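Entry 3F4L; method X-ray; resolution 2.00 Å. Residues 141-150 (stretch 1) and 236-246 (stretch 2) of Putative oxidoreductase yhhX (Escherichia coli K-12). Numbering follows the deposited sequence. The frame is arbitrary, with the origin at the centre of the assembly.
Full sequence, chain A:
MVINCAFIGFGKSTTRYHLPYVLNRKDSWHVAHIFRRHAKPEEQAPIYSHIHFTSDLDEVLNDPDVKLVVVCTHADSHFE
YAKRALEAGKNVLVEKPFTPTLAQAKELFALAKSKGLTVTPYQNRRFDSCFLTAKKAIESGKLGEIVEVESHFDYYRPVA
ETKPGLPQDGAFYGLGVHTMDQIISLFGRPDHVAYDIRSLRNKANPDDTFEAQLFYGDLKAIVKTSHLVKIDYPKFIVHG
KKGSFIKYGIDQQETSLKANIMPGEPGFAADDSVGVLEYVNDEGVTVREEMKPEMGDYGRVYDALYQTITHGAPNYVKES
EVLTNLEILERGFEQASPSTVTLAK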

# COMPACT_ATOMS: atom_id res chain seq x y z
N GLY A 141 -18.54 7.55 -12.17
CA GLY A 141 -17.85 7.96 -13.39
C GLY A 141 -17.00 9.20 -13.20
O GLY A 141 -16.21 9.58 -14.07
N LYS A 142 -17.15 9.85 -12.05
CA LYS A 142 -16.40 11.08 -11.73
C LYS A 142 -14.88 10.91 -11.62
O LYS A 142 -14.13 11.85 -11.87
N LEU A 143 -14.44 9.72 -11.23
CA LEU A 143 -13.01 9.44 -11.07
C LEU A 143 -12.36 9.02 -12.38
O LEU A 143 -11.13 8.96 -12.48
N GLY A 144 -13.18 8.71 -13.38
CA GLY A 144 -12.65 8.28 -14.66
C GLY A 144 -12.13 6.86 -14.53
O GLY A 144 -12.47 6.16 -13.58
N GLU A 145 -11.29 6.43 -15.47
CA GLU A 145 -10.77 5.07 -15.42
C GLU A 145 -10.08 4.77 -14.08
O GLU A 145 -9.13 5.45 -13.70
N ILE A 146 -10.56 3.75 -13.39
CA ILE A 146 -9.98 3.39 -12.09
C ILE A 146 -8.65 2.67 -12.23
O ILE A 146 -8.53 1.73 -13.01
N VAL A 147 -7.64 3.12 -11.49
CA VAL A 147 -6.34 2.48 -11.57
C VAL A 147 -5.90 1.85 -10.25
O VAL A 147 -5.06 0.96 -10.24
N GLU A 148 -6.46 2.31 -9.13
CA GLU A 148 -6.08 1.73 -7.86
C GLU A 148 -7.16 1.82 -6.79
O GLU A 148 -7.86 2.83 -6.66
N VAL A 149 -7.30 0.73 -6.04
CA VAL A 149 -8.26 0.63 -4.96
C VAL A 149 -7.46 0.06 -3.79
O VAL A 149 -6.64 -0.84 -3.96
N GLU A 150 -7.68 0.61 -2.60
CA GLU A 150 -6.97 0.14 -1.43
C GLU A 150 -7.98 -0.01 -0.29
O GLU A 150 -8.70 0.93 0.03
N PHE A 236 -11.05 3.12 2.83
CA PHE A 236 -10.95 2.87 1.39
C PHE A 236 -10.28 4.04 0.70
O PHE A 236 -10.47 5.21 1.09
N ILE A 237 -9.51 3.73 -0.33
CA ILE A 237 -8.84 4.73 -1.14
C ILE A 237 -9.08 4.26 -2.57
O ILE A 237 -8.92 3.08 -2.87
N VAL A 238 -9.50 5.17 -3.44
CA VAL A 238 -9.73 4.83 -4.85
C VAL A 238 -9.13 5.95 -5.69
O VAL A 238 -9.41 7.13 -5.46
N HIS A 239 -8.29 5.58 -6.65
CA HIS A 239 -7.66 6.57 -7.52
C HIS A 239 -8.01 6.23 -8.96
O HIS A 239 -7.87 5.08 -9.37
N GLY A 240 -8.47 7.24 -9.69
CA GLY A 240 -8.83 7.08 -11.08
C GLY A 240 -8.06 8.12 -11.88
O GLY A 240 -7.34 8.93 -11.30
N LYS A 241 -8.20 8.13 -13.19
CA LYS A 241 -7.47 9.09 -14.00
C LYS A 241 -7.97 10.54 -13.86
O LYS A 241 -7.23 11.49 -14.13
N LYS A 242 -9.21 10.71 -13.41
CA LYS A 242 -9.76 12.05 -13.25
C LYS A 242 -9.87 12.50 -11.79
O LYS A 242 -10.25 13.64 -11.53
N GLY A 243 -9.55 11.62 -10.85
CA GLY A 243 -9.66 12.02 -9.46
C GLY A 243 -9.49 10.93 -8.42
O GLY A 243 -9.09 9.81 -8.73
N SER A 244 -9.80 11.27 -7.17
CA SER A 244 -9.66 10.33 -6.06
C SER A 244 -10.85 10.39 -5.10
O SER A 244 -11.59 11.37 -5.05
N PHE A 245 -11.00 9.31 -4.34
CA PHE A 245 -12.03 9.17 -3.32
C PHE A 245 -11.31 8.61 -2.10
O PHE A 245 -10.51 7.68 -2.22
N ILE A 246 -11.61 9.17 -0.93
CA ILE A 246 -11.02 8.73 0.32
C ILE A 246 -12.13 8.61 1.36
O ILE A 246 -13.02 9.46 1.44

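Strands 146-150 and 236-240 pair antiparallel, so their side chains sort onto two faces. On the face carrying Ile 146, Val 149 and Val 238, Val 238 (t) is the central bump. Its CG1 lies 3.6 Å from CD2 of Leu 143, 4.0 Å from CG2 of Ile 146 and 4.3 Å from CG2 of Val 149, so one methyl fills the hollow left among three side chains. Leu 143 (m, p), buried in the turn preceding the strand, also brings its CD2 to 4.2 Å from CB of Phe 245, whose ring leads away.

Two glycines leave room for their neighbours. A CB on Gly 240 would strike the carbonyl O of Leu 143, and one on Gly 144 would run into CG of Lys 242; instead, CD of Lys 242 lies 3.7 Å from CA of Gly 144.

On the other face, Glu 150 (t, t) and Ile 237 (m, t) meet with their CB atoms 3.9 Å apart, whereas the CB atoms of Glu 148 and His 239 are 4.4 Å apart and the glutamate's end leads away. His 239 (m) turns to its own hairpin, its ND1 hydrogen-bonded to OG of Ser 244 at 2.6 Å. Near the bulge, extended Lys 241 passes Val 147, CG to CG1 4.3 Å, and its NZ forms a salt bridge with OE1 of Glu 145 at 3.5 Å.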

# COMPACT_ATOMS: atom_id res chain seq x y z
CB LYS A 142 -16.91 11.68 -10.42
CG LYS A 142 -18.36 12.12 -10.47
CD LYS A 142 -18.89 12.40 -9.08
CE LYS A 142 -20.33 12.82 -9.13
NZ LYS A 142 -20.88 13.04 -7.77
CB LEU A 143 -12.82 8.33 -10.03
CG LEU A 143 -13.26 8.57 -8.58
CD1 LEU A 143 -14.69 9.09 -8.55
CD2 LEU A 143 -13.18 7.26 -7.82
CB GLU A 145 -9.79 4.83 -16.57
CG GLU A 145 -9.41 3.36 -16.72
CD GLU A 145 -8.24 3.15 -17.65
OE1 GLU A 145 -8.26 3.72 -18.77
OE2 GLU A 145 -7.30 2.43 -17.27
CB ILE A 146 -10.95 2.49 -11.30
CG1 ILE A 146 -12.32 3.17 -11.21
CG2 ILE A 146 -10.37 2.19 -9.91
CD1 ILE A 146 -12.26 4.57 -10.64
CB VAL A 147 -5.26 3.45 -12.08
CG1 VAL A 147 -5.57 3.83 -13.52
CG2 VAL A 147 -5.20 4.69 -11.19
CB GLU A 148 -4.79 2.36 -7.34
CG GLU A 148 -4.18 1.58 -6.17
CD GLU A 148 -2.65 1.61 -6.15
OE1 GLU A 148 -2.04 1.39 -7.22
OE2 GLU A 148 -2.06 1.83 -5.07
CB VAL A 149 -9.43 -0.33 -5.33
CG1 VAL A 149 -10.37 -0.55 -4.12
CG2 VAL A 149 -10.24 0.26 -6.48
CB GLU A 150 -5.88 1.13 -1.05
CG GLU A 150 -4.82 0.60 -0.09
CD GLU A 150 -3.66 1.58 0.11
OE1 GLU A 150 -3.12 2.10 -0.89
OE2 GLU A 150 -3.29 1.84 1.28
CB PHE A 236 -12.32 2.69 0.72
CG PHE A 236 -12.99 1.39 1.02
CD1 PHE A 236 -14.00 1.32 1.98
CD2 PHE A 236 -12.62 0.23 0.36
CE1 PHE A 236 -14.63 0.11 2.28
CE2 PHE A 236 -13.24 -0.99 0.64
CZ PHE A 236 -14.25 -1.05 1.60
CB ILE A 237 -7.32 4.75 -0.92
CG1 ILE A 237 -6.99 5.17 0.51
CG2 ILE A 237 -6.66 5.73 -1.90
CD1 ILE A 237 -5.51 5.20 0.80
CB VAL A 238 -11.24 4.75 -5.20
CG1 VAL A 238 -11.40 4.39 -6.68
CG2 VAL A 238 -11.93 3.72 -4.32
CB HIS A 239 -6.12 6.57 -7.35
CG HIS A 239 -5.67 7.13 -6.04
ND1 HIS A 239 -5.97 8.42 -5.64
CD2 HIS A 239 -4.96 6.58 -5.02
CE1 HIS A 239 -5.47 8.63 -4.43
NE2 HIS A 239 -4.85 7.53 -4.04
CB LYS A 241 -7.48 8.65 -15.47
CG LYS A 241 -6.62 7.41 -15.71
CD LYS A 241 -6.52 7.08 -17.19
CE LYS A 241 -5.50 5.99 -17.43
NZ LYS A 241 -5.37 5.71 -18.88
CB LYS A 242 -11.13 12.15 -13.91
CG LYS A 242 -11.18 11.71 -15.37
CD LYS A 242 -12.62 11.79 -15.89
CE LYS A 242 -12.78 11.11 -17.26
NZ LYS A 242 -12.00 11.80 -18.33
CB SER A 244 -8.38 10.64 -5.27
OG SER A 244 -7.24 10.69 -6.10
CB PHE A 245 -13.11 8.18 -3.76
CG PHE A 245 -13.99 7.69 -2.64
CD1 PHE A 245 -15.16 8.38 -2.30
CD2 PHE A 245 -13.66 6.54 -1.93
CE1 PHE A 245 -15.99 7.91 -1.26
CE2 PHE A 245 -14.48 6.07 -0.90
CZ PHE A 245 -15.65 6.75 -0.56
CB ILE A 246 -9.96 9.74 0.83
CG1 ILE A 246 -8.88 9.96 -0.24
CG2 ILE A 246 -9.30 9.22 2.08
CD1 ILE A 246 -8.08 8.72 -0.56